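Local coordinates for protein chitinase (Chromobacterium violaceum, PDB 4TXG) that probably hydrolyses the glycosidic bonds of chitin as a family 18 glycosidase and is likely to bind the polysaccharide through accessory carbohydrate-binding parts, at residues A[148-153]-A[244-249]; A[181-186]-A[627-632]; A[273-278]-A[336-341]; A[256-261]-A[325-330]. One frame throughout, in Å; residues are numbered along the deposited sequence.

Contact 1: residues A[148-153]-A[244-249]; sequences LANGSR and PGVKTL
Ala149 presses its methyl group against the backbone at the foot of a barrel strand: CB lies 3.4 Å from Gly245 C and 3.6 Å from Val246 N. This is the tight part of the contact. The alpha carbons of Ala149 and Gly245 come within 4.4 Å of each other, a spacing eased by the lack of a side chain on Gly245. Val246 closes the same patch with one branch. With CG1 anti to the backbone N (chi1 175°), Val246 CG2 is turned to lie 3.8 Å from both Ala149 CB and Asn150 ND2. That amide nitrogen only rests on the methyl; its hydrogen bonds go to the carbonyl oxygens of Leu183 and Trp180.

The looser side is bridged by water. Water 1 accepts from Ala149 N at 3.0 Å and lies 3.2 Å from Gly245 O, a longer link for which other acceptors may compete. No direct hydrogen bond joins the two segments, and beyond Asn150 the loop turns off through exposed Gly151. The contact packs the loop that leads into strand 155-161 against the start of strand 247-253, at the N-terminal end of the parallel strands of a TIM barrel, the catalytic fold of family 18 glycosidases.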
loop_
_atom_site.group_PDB
_atom_site.type_symbol
_atom_site.label_atom_id
_atom_site.label_comp_id
_atom_site.label_asym_id
_atom_site.label_seq_id
_atom_site.Cartn_x
_atom_site.Cartn_y
_atom_site.Cartn_z
ATOM N N LEU A 148 -0.937 -11.675 16.542
ATOM C CA LEU A 148 0.325 -11.084 16.090
ATOM C C LEU A 148 1.538 -11.556 16.890
ATOM O O LEU A 148 1.461 -11.773 18.100
ATOM C CB LEU A 148 0.245 -9.551 16.135
ATOM C CG LEU A 148 -0.698 -8.852 15.154
ATOM C CD1 LEU A 148 -0.632 -7.341 15.356
ATOM C CD2 LEU A 148 -0.386 -9.192 13.673
ATOM N N ALA A 149 2.654 -11.712 16.185
ATOM C CA ALA A 149 3.903 -12.161 16.776
ATOM C C ALA A 149 4.453 -11.182 17.813
ATOM O O ALA A 149 4.133 -9.993 17.803
ATOM C CB ALA A 149 4.939 -12.391 15.674
ATOM N N ASN A 150 5.278 -11.716 18.710
ATOM C CA ASN A 150 6.110 -10.912 19.599
ATOM C C ASN A 150 5.327 -9.945 20.500
ATOM O O ASN A 150 5.865 -8.944 20.978
ATOM C CB ASN A 150 7.149 -10.161 18.752
ATOM C CG ASN A 150 8.163 -11.104 18.110
ATOM O OD1 ASN A 150 8.714 -11.967 18.785
ATOM N ND2 ASN A 150 8.392 -10.958 16.801
ATOM N N GLY A 151 4.069 -10.272 20.770
ATOM C CA GLY A 151 3.271 -9.484 21.697
ATOM C C GLY A 151 2.923 -8.088 21.216
ATOM O O GLY A 151 2.606 -7.217 22.024
ATOM N N SER A 152 2.971 -7.866 19.905
ATOM C CA SER A 152 2.700 -6.539 19.372
ATOM C C SER A 152 1.203 -6.267 19.205
ATOM O O SER A 152 0.435 -7.154 18.847
ATOM C CB SER A 152 3.406 -6.349 18.027
ATOM O OG SER A 152 3.219 -5.005 17.572
ATOM N N ARG A 153 0.807 -5.032 19.492
ATOM C CA ARG A 153 -0.546 -4.528 19.262
ATOM C C ARG A 153 -0.797 -4.175 17.790
ATOM O O ARG A 153 -1.941 -4.104 17.341
ATOM C CB ARG A 153 -0.770 -3.296 20.151
ATOM C CG ARG A 153 -2.102 -2.552 19.985
ATOM C CD ARG A 153 -2.262 -1.469 21.063
ATOM N NE ARG A 153 -1.168 -0.490 21.070
ATOM C CZ ARG A 153 -0.123 -0.524 21.891
ATOM N NH1 ARG A 153 -0.010 -1.491 22.792
ATOM N NH2 ARG A 153 0.816 0.415 21.815
ATOM N N PRO A 244 7.917 -18.485 15.672
ATOM C CA PRO A 244 6.819 -19.180 14.976
ATOM C C PRO A 244 5.596 -18.313 14.679
ATOM O O PRO A 244 4.719 -18.716 13.908
ATOM C CB PRO A 244 6.452 -20.306 15.946
ATOM C CG PRO A 244 6.867 -19.789 17.294
ATOM C CD PRO A 244 8.120 -18.995 17.041
ATOM N N GLY A 245 5.543 -17.136 15.283
ATOM C CA GLY A 245 4.425 -16.242 15.082
ATOM C C GLY A 245 4.642 -15.307 13.916
ATOM O O GLY A 245 3.681 -14.753 13.376
ATOM N N VAL A 246 5.898 -15.136 13.512
ATOM C CA VAL A 246 6.221 -14.202 12.438
ATOM C C VAL A 246 5.812 -14.790 11.091
ATOM O O VAL A 246 6.149 -15.931 10.781
ATOM C CB VAL A 246 7.724 -13.850 12.433
ATOM C CG1 VAL A 246 8.068 -12.971 11.225
ATOM C CG2 VAL A 246 8.096 -13.150 13.730
ATOM N N LYS A 247 5.077 -14.009 10.301
ATOM C CA LYS A 247 4.617 -14.457 8.984
ATOM C C LYS A 247 5.598 -14.070 7.881
ATOM O O LYS A 247 6.217 -13.011 7.948
ATOM C CB LYS A 247 3.240 -13.856 8.672
ATOM C CG LYS A 247 2.178 -14.162 9.720
ATOM C CD LYS A 247 1.808 -15.650 9.673
ATOM C CE LYS A 247 1.159 -16.114 10.969
ATOM N NZ LYS A 247 0.043 -15.231 11.354
ATOM N N THR A 248 5.738 -14.919 6.864
ATOM C CA THR A 248 6.421 -14.486 5.646
ATOM C C THR A 248 5.469 -14.509 4.455
ATOM O O THR A 248 4.640 -15.415 4.314
ATOM C CB THR A 248 7.666 -15.347 5.332
ATOM O OG1 THR A 248 7.303 -16.733 5.244
ATOM C CG2 THR A 248 8.716 -15.161 6.419
ATOM N N LEU A 249 5.571 -13.482 3.615
ATOM C CA LEU A 249 4.754 -13.394 2.415
ATOM C C LEU A 249 5.645 -13.125 1.212
ATOM O O LEU A 249 6.658 -12.432 1.322
ATOM C CB LEU A 249 3.690 -12.291 2.542
ATOM C CG LEU A 249 2.609 -12.548 3.607
ATOM C CD1 LEU A 249 3.009 -11.925 4.937
ATOM C CD2 LEU A 249 1.259 -12.023 3.153
HETATM O O HOH W 1 2.417 -11.874 13.162
#

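Contact 2: residues A[181-186]-A[627-632]; sequences SKLTHI and TLTSLL
Lys182 lays its aliphatic chain along one side of helix 627-636, while Leu183 reaches the same helix with a single methyl; no hydrogen bond crosses between the segments.

The apolar part centres on Thr629. Its CG2 stands anti to the backbone N and meets Leu183 CD2 at 3.6 Å, the two side chains crossing at about a right angle. Thr629 CG2 also lies 4.2 Å from Lys182 CB, so one threonine branch touches two successive residues of the loop. Its other branch serves a different purpose, since OG1 is hydrogen-bonded to Tyr463 OH.

Contacts between carbon and polar atoms make up the rest. In Lys182, chi1 (-54°, CG beside the backbone N) and the extended chi2 and chi3 run the chain past Ser630, with CD 3.4 Å and CE 3.5 Å from Ser630 OG. Methylene groups, rather than the ammonium, therefore meet the hydroxyl, which is bonded to Thr626 O one turn back in the chain. Lys182 O is buried against Thr629 CG2, 4.0 Å away, and has no hydrogen-bonding partner in the model.

Within the fold, the loop leading into strand 185-193 thus meets a helix that follows the last barrel strand. Phe602 of strand 599-603 touches both Leu183 and Thr629, and helix 582-594 packs against Leu628, Leu631 and Leu632 of the same helix.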
loop_
_atom_site.group_PDB
_atom_site.type_symbol
_atom_site.label_atom_id
_atom_site.label_comp_id
_atom_site.label_asym_id
_atom_site.label_seq_id
_atom_site.Cartn_x
_atom_site.Cartn_y
_atom_site.Cartn_z
ATOM N N SER A 181 12.696 -10.645 16.276
ATOM C CA SER A 181 11.990 -10.525 17.550
ATOM C C SER A 181 11.185 -9.225 17.660
ATOM O O SER A 181 10.533 -8.987 18.673
ATOM C CB SER A 181 12.973 -10.606 18.726
ATOM O OG SER A 181 13.794 -9.457 18.773
ATOM N N LYS A 182 11.240 -8.390 16.623
ATOM C CA LYS A 182 10.600 -7.081 16.684
ATOM C C LYS A 182 9.628 -6.837 15.531
ATOM O O LYS A 182 9.118 -5.730 15.377
ATOM C CB LYS A 182 11.666 -5.980 16.702
ATOM C CG LYS A 182 12.709 -6.167 17.808
ATOM C CD LYS A 182 13.662 -4.989 17.893
ATOM C CE LYS A 182 14.755 -5.230 18.927
ATOM N NZ LYS A 182 14.202 -5.626 20.251
ATOM N N LEU A 183 9.374 -7.871 14.733
ATOM C CA LEU A 183 8.471 -7.780 13.579
ATOM C C LEU A 183 7.258 -8.702 13.706
ATOM O O LEU A 183 7.238 -9.615 14.536
ATOM C CB LEU A 183 9.213 -8.145 12.281
ATOM C CG LEU A 183 10.441 -7.367 11.831
ATOM C CD1 LEU A 183 10.973 -7.955 10.555
ATOM C CD2 LEU A 183 10.086 -5.910 11.617
ATOM N N THR A 184 6.247 -8.480 12.873
ATOM C CA THR A 184 5.137 -9.427 12.809
ATOM C C THR A 184 5.051 -10.126 11.446
ATOM O O THR A 184 4.604 -11.277 11.362
ATOM C CB THR A 184 3.783 -8.748 13.110
ATOM O OG1 THR A 184 3.503 -7.749 12.119
ATOM C CG2 THR A 184 3.796 -8.111 14.504
ATOM N N HIS A 185 5.468 -9.422 10.392
ATOM C CA HIS A 185 5.421 -9.929 9.020
ATOM C C HIS A 185 6.666 -9.510 8.243
ATOM O O HIS A 185 7.180 -8.407 8.421
ATOM C CB HIS A 185 4.196 -9.407 8.257
ATOM C CG HIS A 185 2.878 -9.772 8.867
ATOM N ND1 HIS A 185 2.405 -9.191 10.023
ATOM C CD2 HIS A 185 1.911 -10.628 8.455
ATOM C CE1 HIS A 185 1.217 -9.694 10.315
ATOM N NE2 HIS A 185 0.893 -10.563 9.377
ATOM N N ILE A 186 7.128 -10.392 7.365
ATOM C CA ILE A 186 8.210 -10.071 6.435
ATOM C C ILE A 186 7.750 -10.342 5.015
ATOM O O ILE A 186 7.278 -11.437 4.709
ATOM C CB ILE A 186 9.462 -10.906 6.705
ATOM C CG1 ILE A 186 9.978 -10.666 8.127
ATOM C CG2 ILE A 186 10.541 -10.624 5.641
ATOM C CD1 ILE A 186 10.910 -11.786 8.615
ATOM N N THR A 627 17.311 0.737 14.654
ATOM C CA THR A 627 16.774 1.819 15.495
ATOM C C THR A 627 15.288 2.119 15.244
ATOM O O THR A 627 14.493 2.188 16.188
ATOM C CB THR A 627 17.589 3.109 15.311
ATOM O OG1 THR A 627 18.896 2.905 15.853
ATOM C CG2 THR A 627 16.929 4.283 16.043
ATOM N N LEU A 628 14.899 2.284 13.987
ATOM C CA LEU A 628 13.516 2.667 13.704
ATOM C C LEU A 628 12.526 1.521 13.968
ATOM O O LEU A 628 11.455 1.729 14.542
ATOM C CB LEU A 628 13.379 3.165 12.263
ATOM C CG LEU A 628 14.249 4.373 11.913
ATOM C CD1 LEU A 628 13.950 4.843 10.492
ATOM C CD2 LEU A 628 14.064 5.519 12.913
ATOM N N THR A 629 12.887 0.312 13.568
ATOM C CA THR A 629 12.041 -0.840 13.847
ATOM C C THR A 629 11.948 -1.084 15.354
ATOM O O THR A 629 10.893 -1.462 15.862
ATOM C CB THR A 629 12.563 -2.083 13.119
ATOM O OG1 THR A 629 12.444 -1.864 11.706
ATOM C CG2 THR A 629 11.756 -3.313 13.495
ATOM N N SER A 630 13.043 -0.842 16.074
ATOM C CA SER A 630 13.033 -1.011 17.524
ATOM C C SER A 630 12.111 0.006 18.190
ATOM O O SER A 630 11.425 -0.303 19.172
ATOM C CB SER A 630 14.447 -0.893 18.101
ATOM O OG SER A 630 15.249 -1.990 17.689
ATOM N N LEU A 631 12.106 1.223 17.660
ATOM C CA LEU A 631 11.216 2.257 18.174
ATOM C C LEU A 631 9.765 1.870 17.930
ATOM O O LEU A 631 8.930 1.996 18.826
ATOM C CB LEU A 631 11.519 3.612 17.530
ATOM C CG LEU A 631 10.579 4.774 17.878
ATOM C CD1 LEU A 631 10.545 5.044 19.373
ATOM C CD2 LEU A 631 11.009 6.032 17.109
ATOM N N LEU A 632 9.464 1.398 16.722
ATOM C CA LEU A 632 8.108 0.937 16.419
ATOM C C LEU A 632 7.693 -0.208 17.355
ATOM O O LEU A 632 6.607 -0.191 17.946
ATOM C CB LEU A 632 8.006 0.482 14.959
ATOM C CG LEU A 632 8.033 1.570 13.892
ATOM C CD1 LEU A 632 8.167 0.943 12.510
ATOM C CD2 LEU A 632 6.786 2.435 13.979
#

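Contact 3: residues A[273-278]-A[336-341]; sequences GFYSMT and GSLNKG
Tyr275 and Leu338 make the apolar half of this buried contact. Leu338 brings both methyls to one side of the phenol ring: CD2 lies in the ring plane at the edge, 3.9 Å from Tyr275 CD1, and CD1 sits 4.0 Å from Tyr275 CE1. The fork thus grips the CD1-CE1 edge, not a face. Two outside partners settle the ring further, for Phe313 meets it edge-to-face and Tyr315 N is hydrogen-bonded to its OH.

Backbone packing comes next. The alpha carbons of Thr278 and Gly341 approach to 5.0 Å, and Thr278 CB rests 3.8 Å from Gly341 O. With no side chain at Gly341, the two backbones can come this near.

Hydrogen bonding completes the contact. Thr278 OG1 lies between its backbone N and carbonyl carbon (chi1 61°), where it donates to Phe274 O at 2.8 Å. That oxygen also receives the helical bond from Thr278 N, the two donors arriving on opposite faces of the carbonyl plane. Water 2 then donates to Thr278 OG1 and to Leu338 O, 2.9 Å from each, so the hydroxyl is both donor and acceptor, which limits its rotation. A short helix of the excursion after strand 247-253 docks on the first turn of helix 338-360, which leads from strand 308-312 to 365-371 in the TIM barrel; Tyr275 ties it to the family 18 DxxDxDxE signature, whose final acid Phe313 and Tyr315 flank.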
loop_
_atom_site.group_PDB
_atom_site.type_symbol
_atom_site.label_atom_id
_atom_site.label_comp_id
_atom_site.label_asym_id
_atom_site.label_seq_id
_atom_site.Cartn_x
_atom_site.Cartn_y
_atom_site.Cartn_z
ATOM N N GLY A 273 3.880 -8.816 -17.872
ATOM C CA GLY A 273 3.654 -9.123 -16.463
ATOM C C GLY A 273 2.195 -9.168 -16.044
ATOM O O GLY A 273 1.383 -9.854 -16.660
ATOM N N PHE A 274 1.865 -8.432 -14.988
ATOM C CA PHE A 274 0.491 -8.353 -14.496
ATOM C C PHE A 274 -0.502 -7.856 -15.550
ATOM O O PHE A 274 -1.657 -8.262 -15.552
ATOM C CB PHE A 274 0.424 -7.421 -13.276
ATOM C CG PHE A 274 0.743 -8.089 -11.966
ATOM C CD1 PHE A 274 -0.162 -8.956 -11.378
ATOM C CD2 PHE A 274 1.926 -7.813 -11.301
ATOM C CE1 PHE A 274 0.118 -9.562 -10.162
ATOM C CE2 PHE A 274 2.210 -8.418 -10.080
ATOM C CZ PHE A 274 1.309 -9.286 -9.514
ATOM N N TYR A 275 -0.076 -6.946 -16.418
ATOM C CA TYR A 275 -1.014 -6.375 -17.383
ATOM C C TYR A 275 -1.541 -7.444 -18.338
ATOM O O TYR A 275 -2.752 -7.548 -18.569
ATOM C CB TYR A 275 -0.359 -5.251 -18.177
ATOM C CG TYR A 275 0.043 -4.063 -17.332
ATOM C CD1 TYR A 275 -0.912 -3.190 -16.830
ATOM C CD2 TYR A 275 1.383 -3.815 -17.046
ATOM C CE1 TYR A 275 -0.553 -2.099 -16.056
ATOM C CE2 TYR A 275 1.758 -2.723 -16.284
ATOM C CZ TYR A 275 0.786 -1.869 -15.791
ATOM O OH TYR A 275 1.146 -0.779 -15.037
ATOM N N SER A 276 -0.632 -8.248 -18.880
ATOM C CA SER A 276 -1.026 -9.247 -19.865
ATOM C C SER A 276 -1.608 -10.478 -19.171
ATOM O O SER A 276 -2.431 -11.185 -19.746
ATOM C CB SER A 276 0.167 -9.615 -20.762
ATOM O OG SER A 276 1.320 -9.887 -19.990
ATOM N N MET A 277 -1.203 -10.713 -17.924
ATOM C CA MET A 277 -1.713 -11.860 -17.176
ATOM C C MET A 277 -3.174 -11.647 -16.777
ATOM O O MET A 277 -3.946 -12.607 -16.750
ATOM C CB MET A 277 -0.853 -12.138 -15.927
ATOM C CG MET A 277 -1.319 -13.346 -15.081
ATOM S SD MET A 277 -2.455 -12.900 -13.726
ATOM C CE MET A 277 -1.276 -12.219 -12.585
ATOM N N THR A 278 -3.559 -10.399 -16.484
ATOM C CA THR A 278 -4.934 -10.135 -16.048
ATOM C C THR A 278 -5.875 -9.702 -17.158
ATOM O O THR A 278 -7.079 -9.863 -17.021
ATOM C CB THR A 278 -4.998 -9.048 -14.940
ATOM O OG1 THR A 278 -4.461 -7.812 -15.431
ATOM C CG2 THR A 278 -4.217 -9.490 -13.709
ATOM N N GLY A 336 -9.250 0.728 -19.801
ATOM C CA GLY A 336 -10.648 0.521 -19.454
ATOM C C GLY A 336 -10.965 -0.827 -18.828
ATOM O O GLY A 336 -12.068 -1.041 -18.312
ATOM N N SER A 337 -9.995 -1.737 -18.879
ATOM C CA SER A 337 -10.188 -3.116 -18.448
ATOM C C SER A 337 -9.440 -3.472 -17.177
ATOM O O SER A 337 -9.691 -4.521 -16.593
ATOM C CB SER A 337 -9.732 -4.077 -19.543
ATOM O OG SER A 337 -10.436 -3.832 -20.743
ATOM N N LEU A 338 -8.479 -2.643 -16.784
ATOM C CA LEU A 338 -7.597 -3.018 -15.677
ATOM C C LEU A 338 -8.326 -3.190 -14.350
ATOM O O LEU A 338 -7.935 -4.025 -13.526
ATOM C CB LEU A 338 -6.472 -1.990 -15.515
ATOM C CG LEU A 338 -5.439 -2.027 -16.645
ATOM C CD1 LEU A 338 -4.400 -0.933 -16.479
ATOM C CD2 LEU A 338 -4.775 -3.394 -16.712
ATOM N N ASN A 339 -9.375 -2.411 -14.118
ATOM C CA ASN A 339 -10.108 -2.582 -12.868
ATOM C C ASN A 339 -10.798 -3.949 -12.794
ATOM O O ASN A 339 -10.703 -4.630 -11.775
ATOM C CB ASN A 339 -11.143 -1.470 -12.682
ATOM C CG ASN A 339 -10.533 -0.223 -12.083
ATOM O OD1 ASN A 339 -10.475 -0.075 -10.862
ATOM N ND2 ASN A 339 -10.039 0.659 -12.936
ATOM N N LYS A 340 -11.495 -4.332 -13.861
ATOM C CA LYS A 340 -12.122 -5.660 -13.911
ATOM C C LYS A 340 -11.085 -6.778 -13.813
ATOM O O LYS A 340 -11.320 -7.812 -13.176
ATOM C CB LYS A 340 -12.930 -5.834 -15.197
ATOM C CG LYS A 340 -14.080 -4.869 -15.323
ATOM C CD LYS A 340 -15.127 -5.147 -14.275
ATOM C CE LYS A 340 -16.235 -6.012 -14.845
ATOM N NZ LYS A 340 -17.083 -5.345 -15.902
ATOM N N GLY A 341 -9.940 -6.577 -14.457
ATOM C CA GLY A 341 -8.888 -7.580 -14.435
ATOM C C GLY A 341 -8.332 -7.772 -13.040
ATOM O O GLY A 341 -8.011 -8.889 -12.625
HETATM O O HOH W 2 -5.440 -5.553 -13.852
#

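Contact 4: residues A[256-261]-A[325-330]; sequences AETGGY and PLDWTF
Asp327 sets its carboxylate against the backbone of Gly259, with OD1 3.4 Å from Gly259 CA and OD2 3.6 Å from the same carbon. Gly259 has only hydrogens on its alpha carbon, and the carboxylate lies directly against them.

Two waters, one for each carboxylate oxygen, link the segments in place of a direct hydrogen bond. Water 3 accepts from Gly259 N at 2.9 Å and donates to Asp327 OD2 at 2.7 Å. Water 4 lies 2.8 Å from Asp327 OD1 and 2.9 Å from Gly259 O, although more acceptors surround it than it has protons to give. Asp327 CG is turned anti to its own carbonyl carbon (chi1 -62°), carrying the carboxylate across to the loop.

The acid has a stronger partner nearby: OD1 forms a salt bridge with Arg268 NH2, and the NE of the same arginine is bonded to Ala256 O. Tyr275 packs on both Thr258 and Asp327 at the flank. Segment 256-261 closely follows the SxGG motif of family 18, and Thr258 OG1 is bonded to Gly254 O and to N of Glu314, last residue of the DxxDxDxE signature, near the probable active-site end of the barrel. The buried charge of Asp327 is met by Arg268 and by water 3, with water 4 as a possible further donor, which would be expected to favour the ionised form.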
loop_
_atom_site.group_PDB
_atom_site.type_symbol
_atom_site.label_atom_id
_atom_site.label_comp_id
_atom_site.label_asym_id
_atom_site.label_seq_id
_atom_site.Cartn_x
_atom_site.Cartn_y
_atom_site.Cartn_z
ATOM N N ALA A 256 9.656 -2.198 -11.089
ATOM C CA ALA A 256 10.429 -2.715 -12.219
ATOM C C ALA A 256 9.848 -3.992 -12.820
ATOM O O ALA A 256 9.988 -4.238 -14.026
ATOM C CB ALA A 256 11.885 -2.967 -11.793
ATOM N N GLU A 257 9.214 -4.823 -11.998
ATOM C CA GLU A 257 8.780 -6.131 -12.501
ATOM C C GLU A 257 7.269 -6.362 -12.418
ATOM O O GLU A 257 6.801 -7.500 -12.421
ATOM C CB GLU A 257 9.524 -7.244 -11.766
ATOM C CG GLU A 257 11.029 -7.238 -12.062
ATOM C CD GLU A 257 11.745 -8.492 -11.567
ATOM O OE1 GLU A 257 11.929 -8.630 -10.339
ATOM O OE2 GLU A 257 12.130 -9.335 -12.408
ATOM N N THR A 258 6.503 -5.285 -12.380
ATOM C CA THR A 258 5.060 -5.411 -12.580
ATOM C C THR A 258 4.760 -5.829 -14.022
ATOM O O THR A 258 3.869 -6.646 -14.264
ATOM C CB THR A 258 4.325 -4.093 -12.247
ATOM O OG1 THR A 258 4.132 -4.013 -10.828
ATOM C CG2 THR A 258 2.967 -4.031 -12.935
ATOM N N GLY A 259 5.517 -5.292 -14.975
ATOM C CA GLY A 259 5.217 -5.511 -16.383
ATOM C C GLY A 259 6.267 -6.281 -17.165
ATOM O O GLY A 259 6.257 -6.278 -18.389
ATOM N N GLY A 260 7.172 -6.945 -16.461
ATOM C CA GLY A 260 8.232 -7.686 -17.123
ATOM C C GLY A 260 9.121 -8.330 -16.084
ATOM O O GLY A 260 8.769 -8.369 -14.915
ATOM N N TYR A 261 10.276 -8.825 -16.508
ATOM C CA TYR A 261 11.203 -9.468 -15.581
ATOM C C TYR A 261 12.617 -9.396 -16.128
ATOM O O TYR A 261 12.818 -9.223 -17.328
ATOM C CB TYR A 261 10.800 -10.925 -15.320
ATOM C CG TYR A 261 10.628 -11.766 -16.566
ATOM C CD1 TYR A 261 11.710 -12.418 -17.152
ATOM C CD2 TYR A 261 9.375 -11.920 -17.148
ATOM C CE1 TYR A 261 11.548 -13.189 -18.286
ATOM C CE2 TYR A 261 9.205 -12.683 -18.278
ATOM C CZ TYR A 261 10.291 -13.319 -18.841
ATOM O OH TYR A 261 10.104 -14.077 -19.971
ATOM N N PRO A 325 7.038 3.659 -17.429
ATOM C CA PRO A 325 7.073 3.964 -18.868
ATOM C C PRO A 325 7.412 2.746 -19.736
ATOM O O PRO A 325 6.967 2.657 -20.878
ATOM C CB PRO A 325 8.172 5.022 -18.974
ATOM C CG PRO A 325 8.154 5.704 -17.656
ATOM C CD PRO A 325 7.824 4.629 -16.642
ATOM N N LEU A 326 8.181 1.817 -19.181
ATOM C CA LEU A 326 8.534 0.584 -19.882
ATOM C C LEU A 326 7.325 -0.322 -20.149
ATOM O O LEU A 326 7.404 -1.247 -20.959
ATOM C CB LEU A 326 9.581 -0.187 -19.072
ATOM C CG LEU A 326 10.932 0.515 -18.931
ATOM C CD1 LEU A 326 11.819 -0.275 -17.986
ATOM C CD2 LEU A 326 11.579 0.655 -20.289
ATOM N N ASP A 327 6.220 -0.060 -19.453
ATOM C CA ASP A 327 5.008 -0.870 -19.549
ATOM C C ASP A 327 3.882 -0.233 -20.371
ATOM O O ASP A 327 2.828 -0.839 -20.536
ATOM C CB ASP A 327 4.464 -1.157 -18.148
ATOM C CG ASP A 327 5.431 -1.943 -17.298
ATOM O OD1 ASP A 327 6.305 -2.623 -17.874
ATOM O OD2 ASP A 327 5.308 -1.891 -16.054
ATOM N N TRP A 328 4.087 0.979 -20.874
ATOM C CA TRP A 328 2.972 1.725 -21.476
ATOM C C TRP A 328 2.323 1.043 -22.676
ATOM O O TRP A 328 1.112 1.166 -22.870
ATOM C CB TRP A 328 3.430 3.128 -21.877
ATOM C CG TRP A 328 3.612 4.032 -20.705
ATOM C CD1 TRP A 328 3.318 3.755 -19.402
ATOM C CD2 TRP A 328 4.144 5.363 -20.724
ATOM N NE1 TRP A 328 3.627 4.834 -18.606
ATOM C CE2 TRP A 328 4.137 5.833 -19.393
ATOM C CE3 TRP A 328 4.622 6.205 -21.737
ATOM C CZ2 TRP A 328 4.590 7.106 -19.048
ATOM C CZ3 TRP A 328 5.076 7.470 -21.390
ATOM C CH2 TRP A 328 5.059 7.906 -20.057
ATOM N N THR A 329 3.103 0.313 -23.470
ATOM C CA THR A 329 2.518 -0.388 -24.614
ATOM C C THR A 329 1.522 -1.458 -24.160
ATOM O O THR A 329 0.627 -1.840 -24.913
ATOM C CB THR A 329 3.592 -1.038 -25.504
ATOM O OG1 THR A 329 4.234 -2.106 -24.795
ATOM C CG2 THR A 329 4.624 0.003 -25.925
ATOM N N PHE A 330 1.672 -1.928 -22.922
ATOM C CA PHE A 330 0.702 -2.856 -22.346
ATOM C C PHE A 330 -0.394 -2.124 -21.588
ATOM O O PHE A 330 -1.582 -2.411 -21.750
ATOM C CB PHE A 330 1.378 -3.845 -21.390
ATOM C CG PHE A 330 2.314 -4.796 -22.069
ATOM C CD1 PHE A 330 1.819 -5.892 -22.763
ATOM C CD2 PHE A 330 3.686 -4.605 -22.008
ATOM C CE1 PHE A 330 2.676 -6.771 -23.397
ATOM C CE2 PHE A 330 4.554 -5.485 -22.640
ATOM C CZ PHE A 330 4.045 -6.569 -23.335
HETATM O O HOH W 3 7.123 -2.955 -14.358
HETATM O O HOH W 4 7.162 -4.144 -20.121
#

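Contacts 3 and 4 are buried, whereas contacts 1 and 2 are only partly so, and the four form two pairs more than 30 Å apart between centres. Contacts 1 and 2 touch through neighbouring parallel strands, 185-193 and 247-253, where Lys247 O meets Ile186 N in a strand-to-strand bond. Tyr275 of helix 273-278 lies between the two buried contacts, which a backbone bond between Phe274 and Thr258 also joins. None has a direct hydrogen bond between its segments. Water bridges contacts 1, 3 and 4. A carboxylate is central to contact 4, whereas the lysine of contact 2 contributes its methylenes, and glycine eases close approach in contacts 1, 3 and 4.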